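Local coordinates for lipoate-protein ligase 1 (Plasmodium falciparum, PDB 5T8U), which belongs to the lipoate-protein ligase family and holds bound lipoic acid in a pocket of its alpha/beta catalytic domain, at residues F24-E29 and L88-F93; R92-G97 and V162-G167; N113-S118 and Q139-I144; S119-I124 and S152-K157. One frame throughout, in Å; residues are numbered along the deposited sequence.

Contact 1: F24-E29 and L88-F93; sequences FNLSLE and LVARRF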
loop_
_atom_site.group_PDB
_atom_site.type_symbol
_atom_site.label_atom_id
_atom_site.label_comp_id
_atom_site.label_asym_id
_atom_site.label_seq_id
_atom_site.Cartn_x
_atom_site.Cartn_y
_atom_site.Cartn_z
ATOM N N PHE A 24 -5.394 13.552 1.134
ATOM C CA PHE A 24 -6.343 13.536 2.240
ATOM C C PHE A 24 -6.662 12.107 2.662
ATOM O O PHE A 24 -6.577 11.759 3.847
ATOM C CB PHE A 24 -7.618 14.281 1.837
ATOM C CG PHE A 24 -8.519 14.609 2.989
ATOM C CD1 PHE A 24 -8.378 15.803 3.675
ATOM C CD2 PHE A 24 -9.507 13.725 3.387
ATOM C CE1 PHE A 24 -9.205 16.110 4.736
ATOM C CE2 PHE A 24 -10.339 14.027 4.448
ATOM C CZ PHE A 24 -10.186 15.221 5.123
ATOM N N ASN A 25 -7.023 11.259 1.697
ATOM C CA ASN A 25 -7.386 9.882 2.018
ATOM C C ASN A 25 -6.187 9.094 2.528
ATOM O O ASN A 25 -6.333 8.236 3.404
ATOM C CB ASN A 25 -7.991 9.195 0.795
ATOM C CG ASN A 25 -9.327 9.785 0.398
ATOM O OD1 ASN A 25 -10.074 10.276 1.244
ATOM N ND2 ASN A 25 -9.640 9.732 -0.892
ATOM N N LEU A 26 -4.996 9.354 1.984
ATOM C CA LEU A 26 -3.799 8.717 2.522
ATOM C C LEU A 26 -3.543 9.152 3.959
ATOM O O LEU A 26 -3.082 8.349 4.779
ATOM C CB LEU A 26 -2.589 9.034 1.642
ATOM C CG LEU A 26 -2.495 8.267 0.320
ATOM C CD1 LEU A 26 -1.418 8.868 -0.570
ATOM C CD2 LEU A 26 -2.214 6.790 0.559
ATOM N N SER A 27 -3.844 10.412 4.286
ATOM C CA SER A 27 -3.717 10.864 5.667
ATOM C C SER A 27 -4.726 10.161 6.567
ATOM O O SER A 27 -4.400 9.784 7.699
ATOM C CB SER A 27 -3.893 12.380 5.741
ATOM O OG SER A 27 -2.971 13.036 4.888
ATOM N N LEU A 28 -5.958 9.979 6.084
ATOM C CA LEU A 28 -6.937 9.191 6.829
ATOM C C LEU A 28 -6.417 7.782 7.082
ATOM O O LEU A 28 -6.436 7.292 8.216
ATOM C CB LEU A 28 -8.261 9.140 6.066
ATOM C CG LEU A 28 -9.108 10.413 6.043
ATOM C CD1 LEU A 28 -10.239 10.272 5.035
ATOM C CD2 LEU A 28 -9.665 10.725 7.425
ATOM N N GLU A 29 -5.953 7.113 6.025
ATOM C CA GLU A 29 -5.429 5.757 6.151
ATOM C C GLU A 29 -4.319 5.689 7.193
ATOM O O GLU A 29 -4.332 4.829 8.083
ATOM C CB GLU A 29 -4.921 5.288 4.787
ATOM C CG GLU A 29 -4.447 3.853 4.744
ATOM C CD GLU A 29 -3.857 3.489 3.397
ATOM O OE1 GLU A 29 -3.079 4.300 2.851
ATOM O OE2 GLU A 29 -4.180 2.401 2.878
ATOM N N LEU A 88 -2.348 14.987 -9.733
ATOM C CA LEU A 88 -1.670 15.087 -8.450
ATOM C C LEU A 88 -0.662 13.956 -8.297
ATOM O O LEU A 88 -0.791 12.893 -8.909
ATOM C CB LEU A 88 -2.684 15.047 -7.305
ATOM C CG LEU A 88 -3.746 16.151 -7.338
ATOM C CD1 LEU A 88 -4.785 15.938 -6.247
ATOM C CD2 LEU A 88 -3.104 17.524 -7.202
ATOM N N VAL A 89 0.358 14.200 -7.478
ATOM C CA VAL A 89 1.438 13.249 -7.249
ATOM C C VAL A 89 1.524 12.969 -5.757
ATOM O O VAL A 89 1.355 13.877 -4.935
ATOM C CB VAL A 89 2.782 13.784 -7.787
ATOM C CG1 VAL A 89 3.919 12.812 -7.487
ATOM C CG2 VAL A 89 2.686 14.044 -9.286
ATOM N N ALA A 90 1.785 11.711 -5.407
ATOM C CA ALA A 90 1.877 11.324 -4.008
ATOM C C ALA A 90 2.822 10.140 -3.863
ATOM O O ALA A 90 3.093 9.409 -4.820
ATOM C CB ALA A 90 0.501 10.977 -3.431
ATOM N N ARG A 91 3.325 9.968 -2.643
ATOM C CA ARG A 91 4.165 8.836 -2.277
ATOM C C ARG A 91 3.554 8.178 -1.050
ATOM O O ARG A 91 3.421 8.820 -0.002
ATOM C CB ARG A 91 5.606 9.277 -1.996
ATOM C CG ARG A 91 6.518 8.170 -1.469
ATOM C CD ARG A 91 7.881 8.720 -1.075
ATOM N NE ARG A 91 8.596 9.289 -2.217
ATOM C CZ ARG A 91 9.474 8.631 -2.970
ATOM N NH1 ARG A 91 9.770 7.362 -2.721
ATOM N NH2 ARG A 91 10.061 9.249 -3.985
ATOM N N ARG A 92 3.181 6.910 -1.180
ATOM C CA ARG A 92 2.554 6.190 -0.087
ATOM C C ARG A 92 3.615 5.603 0.843
ATOM O O ARG A 92 4.819 5.665 0.581
ATOM C CB ARG A 92 1.640 5.089 -0.627
ATOM C CG ARG A 92 2.327 4.112 -1.567
ATOM C CD ARG A 92 1.376 3.032 -2.050
ATOM N NE ARG A 92 2.066 2.043 -2.875
ATOM C CZ ARG A 92 2.240 2.140 -4.191
ATOM N NH1 ARG A 92 2.888 1.185 -4.843
ATOM N NH2 ARG A 92 1.772 3.184 -4.860
ATOM N N PHE A 93 3.149 5.028 1.950
ATOM C CA PHE A 93 4.029 4.454 2.958
ATOM C C PHE A 93 4.326 2.980 2.724
ATOM O O PHE A 93 5.194 2.425 3.404
ATOM C CB PHE A 93 3.415 4.631 4.351
ATOM C CG PHE A 93 3.233 6.068 4.756
ATOM C CD1 PHE A 93 4.276 6.971 4.642
ATOM C CD2 PHE A 93 2.015 6.517 5.243
ATOM C CE1 PHE A 93 4.112 8.294 5.012
ATOM C CE2 PHE A 93 1.844 7.839 5.612
ATOM C CZ PHE A 93 2.894 8.727 5.497
#
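R92, whose CB lies 4.4 Å from L26 CD2, sends its polar end away from the helix, where NH1 hydrogen-bonds to the carbonyl O of G97. That leaves the aliphatic base of the arginine for L26, and the contact is purely apolar. L26 leans out of helix 22-34 with CG anti to its carbonyl carbon (chi1 -76°), and its two methyls part: CD2 meets R92, while CD1 rests on A90 CB at 4.0 Å. A forked leucine can thus touch two residues set two apart along an extended chain, and the single methyl of alanine suits a place this near a helix. R91, between them, points the other way, its guanidinium bonded to the carbonyl oxygens of Q71 and C271. L26 also touches L265 of helix 256-266, and A90 reaches back to I22 and H23. Helix 22-34 is thus packed against strand 88-90, an outer strand of a small three-stranded sheet, where it pairs with strand 64-66.

Contact 2: R92-G97 and V162-G167; sequences RFTGGG and VFLHHG. With LPA (lipoic acid), chain C.
T94 and H166 mark the closest backbone approach, their CA atoms 8.8 Å apart, where the glycine-rich loop 92-97 passes strand 162-167. Within the loop G96 has phi 116°, and a CB there would press on the carbonyl O of G95 and on R92 NH1, so glycine fits. The two segments are tied by T94 OG1 and H166 NE2, 3.0 Å apart in a hydrogen bond that either could donate. A chi1 of 62° sets OG1 between the backbone N and the carbonyl carbon, from where it meets NE2. T94 CG2 lies in the imidazole plane, at its edge, as does R92 CD, 3.9 Å from H166 CE1. The guanidinium's orientation is fixed by NE and NH1, which both grip G95 O side-on from one face of the carbonyl plane, and by a nearly straight bond (173°) from NH1 to G97 O at 2.8 Å. Lipoic acid C5 lies 4.0 Å above the R92 guanidinium plane, over its centre, and G97 N donates to lipoic acid O2. Strand 162-170 runs between strands 150-159 and 105-112, with E29 of helix 22-34 against H166.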
loop_
_atom_site.group_PDB
_atom_site.type_symbol
_atom_site.label_atom_id
_atom_site.label_comp_id
_atom_site.label_asym_id
_atom_site.label_seq_id
_atom_site.Cartn_x
_atom_site.Cartn_y
_atom_site.Cartn_z
ATOM N N ARG A 92 3.181 6.910 -1.180
ATOM C CA ARG A 92 2.554 6.190 -0.087
ATOM C C ARG A 92 3.615 5.603 0.843
ATOM O O ARG A 92 4.819 5.665 0.581
ATOM C CB ARG A 92 1.640 5.089 -0.627
ATOM C CG ARG A 92 2.327 4.112 -1.567
ATOM C CD ARG A 92 1.376 3.032 -2.050
ATOM N NE ARG A 92 2.066 2.043 -2.875
ATOM C CZ ARG A 92 2.240 2.140 -4.191
ATOM N NH1 ARG A 92 2.888 1.185 -4.843
ATOM N NH2 ARG A 92 1.772 3.184 -4.860
ATOM N N PHE A 93 3.149 5.028 1.950
ATOM C CA PHE A 93 4.029 4.454 2.958
ATOM C C PHE A 93 4.326 2.980 2.724
ATOM O O PHE A 93 5.194 2.425 3.404
ATOM C CB PHE A 93 3.415 4.631 4.351
ATOM C CG PHE A 93 3.233 6.068 4.756
ATOM C CD1 PHE A 93 4.276 6.971 4.642
ATOM C CD2 PHE A 93 2.015 6.517 5.243
ATOM C CE1 PHE A 93 4.112 8.294 5.012
ATOM C CE2 PHE A 93 1.844 7.839 5.612
ATOM C CZ PHE A 93 2.894 8.727 5.497
ATOM N N THR A 94 3.637 2.338 1.785
ATOM C CA THR A 94 3.855 0.935 1.479
ATOM C C THR A 94 4.781 0.805 0.271
ATOM O O THR A 94 5.184 1.791 -0.350
ATOM C CB THR A 94 2.523 0.228 1.214
ATOM O OG1 THR A 94 1.890 0.811 0.069
ATOM C CG2 THR A 94 1.600 0.345 2.415
ATOM N N GLY A 95 5.120 -0.441 -0.063
ATOM C CA GLY A 95 5.912 -0.725 -1.239
ATOM C C GLY A 95 5.051 -0.893 -2.479
ATOM O O GLY A 95 3.835 -0.706 -2.465
ATOM N N GLY A 96 5.711 -1.252 -3.571
ATOM C CA GLY A 96 5.054 -1.499 -4.837
ATOM C C GLY A 96 5.499 -0.513 -5.896
ATOM O O GLY A 96 6.412 0.293 -5.698
ATOM N N GLY A 97 4.828 -0.585 -7.049
ATOM C CA GLY A 97 5.145 0.260 -8.177
ATOM C C GLY A 97 4.218 1.461 -8.286
ATOM O O GLY A 97 3.240 1.602 -7.556
ATOM N N VAL A 162 -0.685 -3.828 14.334
ATOM C CA VAL A 162 -1.592 -3.612 13.215
ATOM C C VAL A 162 -0.964 -4.146 11.937
ATOM O O VAL A 162 0.251 -4.043 11.739
ATOM C CB VAL A 162 -1.939 -2.118 13.052
ATOM C CG1 VAL A 162 -3.022 -1.938 12.006
ATOM C CG2 VAL A 162 -2.374 -1.527 14.381
ATOM N N PHE A 163 -1.800 -4.711 11.070
ATOM C CA PHE A 163 -1.412 -5.094 9.721
ATOM C C PHE A 163 -2.336 -4.391 8.738
ATOM O O PHE A 163 -3.565 -4.461 8.877
ATOM C CB PHE A 163 -1.480 -6.609 9.520
ATOM C CG PHE A 163 -1.282 -7.036 8.094
ATOM C CD1 PHE A 163 -0.020 -7.024 7.521
ATOM C CD2 PHE A 163 -2.357 -7.446 7.324
ATOM C CE1 PHE A 163 0.164 -7.415 6.207
ATOM C CE2 PHE A 163 -2.179 -7.838 6.012
ATOM C CZ PHE A 163 -0.918 -7.823 5.453
ATOM N N LEU A 164 -1.741 -3.719 7.753
ATOM C CA LEU A 164 -2.473 -2.915 6.783
ATOM C C LEU A 164 -2.262 -3.496 5.393
ATOM O O LEU A 164 -1.133 -3.519 4.891
ATOM C CB LEU A 164 -2.020 -1.454 6.834
ATOM C CG LEU A 164 -2.734 -0.467 5.902
ATOM C CD1 LEU A 164 -2.775 0.917 6.526
ATOM C CD2 LEU A 164 -2.055 -0.388 4.546
ATOM N N HIS A 165 -3.347 -3.958 4.777
ATOM C CA HIS A 165 -3.352 -4.466 3.407
ATOM C C HIS A 165 -4.291 -3.568 2.606
ATOM O O HIS A 165 -5.512 -3.733 2.666
ATOM C CB HIS A 165 -3.797 -5.929 3.371
ATOM C CG HIS A 165 -4.137 -6.440 2.003
ATOM N ND1 HIS A 165 -4.738 -7.664 1.799
ATOM C CD2 HIS A 165 -3.957 -5.902 0.773
ATOM C CE1 HIS A 165 -4.918 -7.854 0.504
ATOM N NE2 HIS A 165 -4.454 -6.799 -0.140
ATOM N N HIS A 166 -3.729 -2.626 1.849
ATOM C CA HIS A 166 -4.529 -1.691 1.069
ATOM C C HIS A 166 -4.208 -1.859 -0.408
ATOM O O HIS A 166 -3.035 -1.900 -0.797
ATOM C CB HIS A 166 -4.300 -0.242 1.522
ATOM C CG HIS A 166 -3.066 0.395 0.960
ATOM N ND1 HIS A 166 -3.090 1.208 -0.152
ATOM C CD2 HIS A 166 -1.777 0.358 1.371
ATOM C CE1 HIS A 166 -1.867 1.635 -0.410
ATOM N NE2 HIS A 166 -1.051 1.135 0.500
ATOM N N GLY A 167 -5.259 -1.970 -1.222
ATOM C CA GLY A 167 -5.115 -2.215 -2.642
ATOM C C GLY A 167 -6.173 -1.475 -3.436
ATOM O O GLY A 167 -7.052 -0.814 -2.877
HETATM C C1 LPA C . 1.197 -2.879 -7.195
HETATM O O1 LPA C . 0.625 -3.234 -8.259
HETATM C C2 LPA C . 0.367 -2.538 -5.961
HETATM O O2 LPA C . 2.454 -2.807 -7.150
HETATM C C3 LPA C . -0.406 -1.247 -6.219
HETATM C C4 LPA C . -0.950 -0.691 -4.905
HETATM C C5 LPA C . -1.445 0.734 -5.142
HETATM C C6 LPA C . -1.843 1.332 -3.937
HETATM S S6 LPA C . -1.812 2.866 -4.087
HETATM C C7 LPA C . -3.713 0.850 -3.511
HETATM C C8 LPA C . -4.436 2.128 -2.888
HETATM S S8 LPA C . -3.227 3.503 -2.949
#

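Contact 3: N113-S118 and Q139-I144; sequences NNINTS and QGRNDI. With LPA (lipoic acid), chain C.
The guanidinium of R141 has the hydroxyl of T117 over one face, OG1 standing 3.7 Å above the plane and offset toward the rim. I115 CG2 approaches R141 NH2 obliquely at 3.9 Å, and S118 OG is farther off, 4.2 Å from R141 NH1. The arginine reaches across because its CG is anti to the backbone N (chi1 -176°) and the chain then bends at chi2, 67°, which lays the planar end along the start of helix 117-132. The T117 methyl CG2 adds a contact 3.9 Å from R141 O. Threonine suits this place, offering a small polar group to the cation and a methyl to the backbone. The neighbouring N142 turns instead to the ligand, its ND2 3.7 Å from lipoic acid C1, and gives a weak hydrogen bond to S154 O. No hydrogen bond joins the two segments: the N-H groups of a guanidinium lie in its plane, so an oxygen above the face gets none. The contact therefore rests on van der Waals packing at a partly buried spot near the surface, where the charge of exposed R141 is probably satisfied largely by solvent, and the partial positive charge of a helix start would hardly add attraction.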
loop_
_atom_site.group_PDB
_atom_site.type_symbol
_atom_site.label_atom_id
_atom_site.label_comp_id
_atom_site.label_asym_id
_atom_site.label_seq_id
_atom_site.Cartn_x
_atom_site.Cartn_y
_atom_site.Cartn_z
ATOM N N ASN A 113 -5.533 -7.250 13.333
ATOM C CA ASN A 113 -4.595 -7.474 14.428
ATOM C C ASN A 113 -3.404 -8.304 13.965
ATOM O O ASN A 113 -2.263 -8.043 14.365
ATOM C CB ASN A 113 -5.310 -8.161 15.591
ATOM C CG ASN A 113 -4.369 -8.538 16.717
ATOM O OD1 ASN A 113 -3.297 -7.950 16.871
ATOM N ND2 ASN A 113 -4.766 -9.524 17.513
ATOM N N ASN A 114 -3.650 -9.305 13.127
ATOM C CA ASN A 114 -2.612 -10.147 12.554
ATOM C C ASN A 114 -2.678 -10.064 11.035
ATOM O O ASN A 114 -3.604 -9.487 10.461
ATOM C CB ASN A 114 -2.767 -11.602 13.017
ATOM C CG ASN A 114 -2.682 -11.745 14.525
ATOM O OD1 ASN A 114 -2.046 -10.937 15.202
ATOM N ND2 ASN A 114 -3.323 -12.778 15.059
ATOM N N ILE A 115 -1.673 -10.648 10.377
ATOM C CA ILE A 115 -1.663 -10.668 8.921
ATOM C C ILE A 115 -2.895 -11.410 8.426
ATOM O O ILE A 115 -3.213 -12.510 8.896
ATOM C CB ILE A 115 -0.364 -11.300 8.396
ATOM C CG1 ILE A 115 0.838 -10.450 8.823
ATOM C CG2 ILE A 115 -0.411 -11.423 6.873
ATOM C CD1 ILE A 115 2.188 -10.994 8.386
ATOM N N ASN A 116 -3.596 -10.805 7.466
ATOM C CA ASN A 116 -4.881 -11.316 7.004
ATOM C C ASN A 116 -5.003 -11.205 5.487
ATOM O O ASN A 116 -6.115 -11.102 4.955
ATOM C CB ASN A 116 -6.032 -10.567 7.685
ATOM C CG ASN A 116 -7.309 -11.384 7.746
ATOM O OD1 ASN A 116 -7.379 -12.395 8.444
ATOM N ND2 ASN A 116 -8.334 -10.937 7.027
ATOM N N THR A 117 -3.871 -11.232 4.781
ATOM C CA THR A 117 -3.867 -11.056 3.332
ATOM C C THR A 117 -4.803 -12.046 2.646
ATOM O O THR A 117 -5.766 -11.654 1.972
ATOM C CB THR A 117 -2.438 -11.219 2.803
ATOM O OG1 THR A 117 -1.567 -10.303 3.479
ATOM C CG2 THR A 117 -2.381 -10.955 1.306
ATOM N N SER A 118 -4.521 -13.341 2.800
ATOM C CA SER A 118 -5.297 -14.364 2.110
ATOM C C SER A 118 -6.787 -14.211 2.390
ATOM O O SER A 118 -7.611 -14.261 1.471
ATOM C CB SER A 118 -4.808 -15.753 2.523
ATOM O OG SER A 118 -3.443 -15.931 2.183
ATOM N N GLN A 139 -3.134 -13.823 -8.547
ATOM C CA GLN A 139 -1.954 -14.232 -9.302
ATOM C C GLN A 139 -0.741 -14.379 -8.391
ATOM O O GLN A 139 -0.117 -15.444 -8.332
ATOM C CB GLN A 139 -1.673 -13.222 -10.417
ATOM C CG GLN A 139 -0.903 -13.796 -11.597
ATOM C CD GLN A 139 -0.794 -12.822 -12.758
ATOM O OE1 GLN A 139 -0.913 -13.212 -13.919
ATOM N NE2 GLN A 139 -0.565 -11.550 -12.449
ATOM N N GLY A 140 -0.393 -13.313 -7.674
ATOM C CA GLY A 140 0.712 -13.350 -6.738
ATOM C C GLY A 140 0.282 -12.946 -5.345
ATOM O O GLY A 140 -0.890 -13.082 -4.988
ATOM N N ARG A 141 1.226 -12.442 -4.547
ATOM C CA ARG A 141 0.907 -11.996 -3.196
ATOM C C ARG A 141 0.033 -10.748 -3.188
ATOM O O ARG A 141 -0.556 -10.430 -2.149
ATOM C CB ARG A 141 2.204 -11.731 -2.423
ATOM C CG ARG A 141 2.027 -11.341 -0.956
ATOM C CD ARG A 141 1.463 -12.479 -0.121
ATOM N NE ARG A 141 1.627 -12.230 1.309
ATOM C CZ ARG A 141 1.048 -12.944 2.271
ATOM N NH1 ARG A 141 0.245 -13.955 1.966
ATOM N NH2 ARG A 141 1.265 -12.638 3.543
ATOM N N ASN A 142 -0.084 -10.043 -4.322
ATOM C CA ASN A 142 -0.658 -8.702 -4.310
ATOM C C ASN A 142 -1.561 -8.387 -5.499
ATOM O O ASN A 142 -1.957 -7.224 -5.652
ATOM C CB ASN A 142 0.465 -7.661 -4.268
ATOM C CG ASN A 142 1.231 -7.583 -5.574
ATOM O OD1 ASN A 142 1.644 -8.603 -6.127
ATOM N ND2 ASN A 142 1.411 -6.369 -6.084
ATOM N N ASP A 143 -1.903 -9.357 -6.343
ATOM C CA ASP A 143 -2.653 -9.078 -7.561
ATOM C C ASP A 143 -3.856 -10.000 -7.687
ATOM O O ASP A 143 -3.846 -11.138 -7.211
ATOM C CB ASP A 143 -1.770 -9.225 -8.803
ATOM C CG ASP A 143 -0.826 -8.058 -8.983
ATOM O OD1 ASP A 143 -0.748 -7.214 -8.065
ATOM O OD2 ASP A 143 -0.169 -7.977 -10.042
ATOM N N ILE A 144 -4.894 -9.486 -8.344
ATOM C CA ILE A 144 -6.087 -10.251 -8.681
ATOM C C ILE A 144 -6.284 -10.164 -10.187
ATOM O O ILE A 144 -6.321 -9.063 -10.750
ATOM C CB ILE A 144 -7.339 -9.735 -7.945
ATOM C CG1 ILE A 144 -7.096 -9.673 -6.434
ATOM C CG2 ILE A 144 -8.542 -10.626 -8.256
ATOM C CD1 ILE A 144 -8.214 -8.992 -5.661
HETATM C C1 LPA C . 1.197 -2.879 -7.195
HETATM O O1 LPA C . 0.625 -3.234 -8.259
HETATM C C2 LPA C . 0.367 -2.538 -5.961
HETATM O O2 LPA C . 2.454 -2.807 -7.150
HETATM C C3 LPA C . -0.406 -1.247 -6.219
HETATM C C4 LPA C . -0.950 -0.691 -4.905
HETATM C C5 LPA C . -1.445 0.734 -5.142
HETATM C C6 LPA C . -1.843 1.332 -3.937
HETATM S S6 LPA C . -1.812 2.866 -4.087
HETATM C C7 LPA C . -3.713 0.850 -3.511
HETATM C C8 LPA C . -4.436 2.128 -2.888
HETATM S S8 LPA C . -3.227 3.503 -2.949
#

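Contact 4: S119-I124 and S152-K157; sequences SNFLII and SGSAFK. With LPA (lipoic acid), chain C.
F121 and S154 are the nearest backbone neighbours, their CA atoms 9.7 Å apart, so segment 119-124 of helix 117-132 stands off segment 152-157 of strand 150-159 by the length of a side chain. The ring of F121 fills that distance: its CG is anti to the carbonyl carbon (chi1 -81°), and CZ comes within 3.4 Å of S154 OG. Small serine leaves the ring room, and its hydroxyl is hydrogen-bonded to H165 NE2. N120 ND2 bonds the other ring nitrogen, ND1, so the rotation of the H165 imidazole is fixed from both sides. F121 CE2 also meets the edge of the F156 ring, 4.4 Å from CZ, and both phenylalanines lie against H165. The strand carries the ligand as well: S154 O is 3.0 Å from lipoic acid C2, and G153 O is 3.3 Å from C4. A CB on G153 would crowd lipoic acid O1, which glycine avoids. This is the layered packing of a helix on a mixed sheet, typical of an alpha/beta domain, here with the strand also lining the lipoic acid pocket.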
loop_
_atom_site.group_PDB
_atom_site.type_symbol
_atom_site.label_atom_id
_atom_site.label_comp_id
_atom_site.label_asym_id
_atom_site.label_seq_id
_atom_site.Cartn_x
_atom_site.Cartn_y
_atom_site.Cartn_z
ATOM N N SER A 119 -7.153 -14.017 3.659
ATOM C CA SER A 119 -8.566 -13.874 4.002
ATOM C C SER A 119 -9.181 -12.662 3.313
ATOM O O SER A 119 -10.289 -12.746 2.774
ATOM C CB SER A 119 -8.733 -13.776 5.518
ATOM O OG SER A 119 -8.610 -15.051 6.125
ATOM N N ASN A 120 -8.481 -11.525 3.321
ATOM C CA ASN A 120 -8.984 -10.342 2.628
ATOM C C ASN A 120 -9.253 -10.649 1.159
ATOM O O ASN A 120 -10.343 -10.370 0.636
ATOM C CB ASN A 120 -7.982 -9.193 2.765
ATOM C CG ASN A 120 -7.685 -8.842 4.213
ATOM O OD1 ASN A 120 -8.407 -9.247 5.123
ATOM N ND2 ASN A 120 -6.620 -8.082 4.431
ATOM N N PHE A 121 -8.267 -11.240 0.478
ATOM C CA PHE A 121 -8.463 -11.620 -0.916
ATOM C C PHE A 121 -9.634 -12.581 -1.075
ATOM O O PHE A 121 -10.294 -12.584 -2.119
ATOM C CB PHE A 121 -7.187 -12.249 -1.481
ATOM C CG PHE A 121 -6.147 -11.245 -1.900
ATOM C CD1 PHE A 121 -6.420 -10.327 -2.900
ATOM C CD2 PHE A 121 -4.892 -11.234 -1.312
ATOM C CE1 PHE A 121 -5.468 -9.405 -3.296
ATOM C CE2 PHE A 121 -3.933 -10.315 -1.706
ATOM C CZ PHE A 121 -4.222 -9.399 -2.699
ATOM N N LEU A 122 -9.911 -13.401 -0.059
ATOM C CA LEU A 122 -11.059 -14.299 -0.139
ATOM C C LEU A 122 -12.368 -13.529 -0.016
ATOM O O LEU A 122 -13.359 -13.874 -0.665
ATOM C CB LEU A 122 -10.970 -15.376 0.942
ATOM C CG LEU A 122 -12.138 -16.371 0.975
ATOM C CD1 LEU A 122 -12.280 -17.096 -0.357
ATOM C CD2 LEU A 122 -11.968 -17.370 2.109
ATOM N N ILE A 123 -12.397 -12.491 0.822
ATOM C CA ILE A 123 -13.576 -11.634 0.893
ATOM C C ILE A 123 -13.831 -10.990 -0.461
ATOM O O ILE A 123 -14.969 -10.961 -0.949
ATOM C CB ILE A 123 -13.409 -10.579 2.004
ATOM C CG1 ILE A 123 -13.340 -11.259 3.375
ATOM C CG2 ILE A 123 -14.557 -9.564 1.969
ATOM C CD1 ILE A 123 -12.969 -10.325 4.511
ATOM N N ILE A 124 -12.777 -10.479 -1.099
ATOM C CA ILE A 124 -12.951 -9.824 -2.394
ATOM C C ILE A 124 -13.427 -10.831 -3.440
ATOM O O ILE A 124 -14.406 -10.590 -4.159
ATOM C CB ILE A 124 -11.644 -9.129 -2.819
ATOM C CG1 ILE A 124 -11.232 -8.104 -1.755
ATOM C CG2 ILE A 124 -11.817 -8.446 -4.174
ATOM C CD1 ILE A 124 -9.899 -7.438 -2.005
ATOM N N SER A 152 -6.846 -5.732 -9.944
ATOM C CA SER A 152 -6.629 -5.164 -8.622
ATOM C C SER A 152 -5.156 -5.295 -8.262
ATOM O O SER A 152 -4.475 -6.224 -8.704
ATOM C CB SER A 152 -7.505 -5.849 -7.565
ATOM O OG SER A 152 -6.953 -5.707 -6.268
ATOM N N GLY A 153 -4.671 -4.352 -7.456
ATOM C CA GLY A 153 -3.271 -4.348 -7.062
ATOM C C GLY A 153 -3.068 -3.894 -5.631
ATOM O O GLY A 153 -3.490 -2.794 -5.263
ATOM N N SER A 154 -2.409 -4.715 -4.818
ATOM C CA SER A 154 -2.355 -4.501 -3.380
ATOM C C SER A 154 -0.943 -4.179 -2.906
ATOM O O SER A 154 0.048 -4.406 -3.604
ATOM C CB SER A 154 -2.877 -5.734 -2.637
ATOM O OG SER A 154 -4.213 -6.024 -3.013
ATOM N N ALA A 155 -0.877 -3.637 -1.690
ATOM C CA ALA A 155 0.380 -3.368 -1.009
ATOM C C ALA A 155 0.127 -3.436 0.490
ATOM O O ALA A 155 -1.011 -3.308 0.953
ATOM C CB ALA A 155 0.967 -2.008 -1.406
ATOM N N PHE A 156 1.205 -3.635 1.250
ATOM C CA PHE A 156 1.087 -3.987 2.658
ATOM C C PHE A 156 2.064 -3.174 3.495
ATOM O O PHE A 156 3.079 -2.673 3.004
ATOM C CB PHE A 156 1.345 -5.483 2.876
ATOM C CG PHE A 156 0.675 -6.364 1.863
ATOM C CD1 PHE A 156 -0.588 -6.879 2.100
ATOM C CD2 PHE A 156 1.307 -6.674 0.670
ATOM C CE1 PHE A 156 -1.205 -7.688 1.167
ATOM C CE2 PHE A 156 0.692 -7.482 -0.266
ATOM C CZ PHE A 156 -0.566 -7.989 -0.016
ATOM N N LYS A 157 1.735 -3.054 4.781
ATOM C CA LYS A 157 2.625 -2.474 5.776
ATOM C C LYS A 157 2.300 -3.103 7.122
ATOM O O LYS A 157 1.128 -3.304 7.456
ATOM C CB LYS A 157 2.491 -0.949 5.850
ATOM C CG LYS A 157 3.208 -0.319 7.035
ATOM C CD LYS A 157 3.395 1.177 6.837
ATOM C CE LYS A 157 4.165 1.805 7.989
ATOM N NZ LYS A 157 5.547 1.260 8.118
HETATM C C1 LPA C . 1.197 -2.879 -7.195
HETATM O O1 LPA C . 0.625 -3.234 -8.259
HETATM C C2 LPA C . 0.367 -2.538 -5.961
HETATM O O2 LPA C . 2.454 -2.807 -7.150
HETATM C C3 LPA C . -0.406 -1.247 -6.219
HETATM C C4 LPA C . -0.950 -0.691 -4.905
HETATM C C5 LPA C . -1.445 0.734 -5.142
HETATM C C6 LPA C . -1.843 1.332 -3.937
HETATM S S6 LPA C . -1.812 2.866 -4.087
HETATM C C7 LPA C . -3.713 0.850 -3.511
HETATM C C8 LPA C . -4.436 2.128 -2.888
HETATM S S8 LPA C . -3.227 3.503 -2.949
#

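All four contacts lie in the lipoyl protein ligase catalytic domain. Contact 1 comes first along the chain and passes directly into contact 2, with which it shares R92 and F93; their centres are about 11 Å apart. Contacts 3 and 4 fall between the two segments of contact 2, their own segments alternating, and they are close, with centres about 5 Å apart and helix 117-132 in common. Contacts 3, 4 and 2 use strands 143-145, 150-159 and 162-170 in turn, neighbours in the large mixed sheet, whereas contact 1, about 21 Å from contact 3 between centres, joins helix 22-34 to the small sheet. Lipoic acid touches residues of all four, so the pocket is assembled from distant parts of the chain.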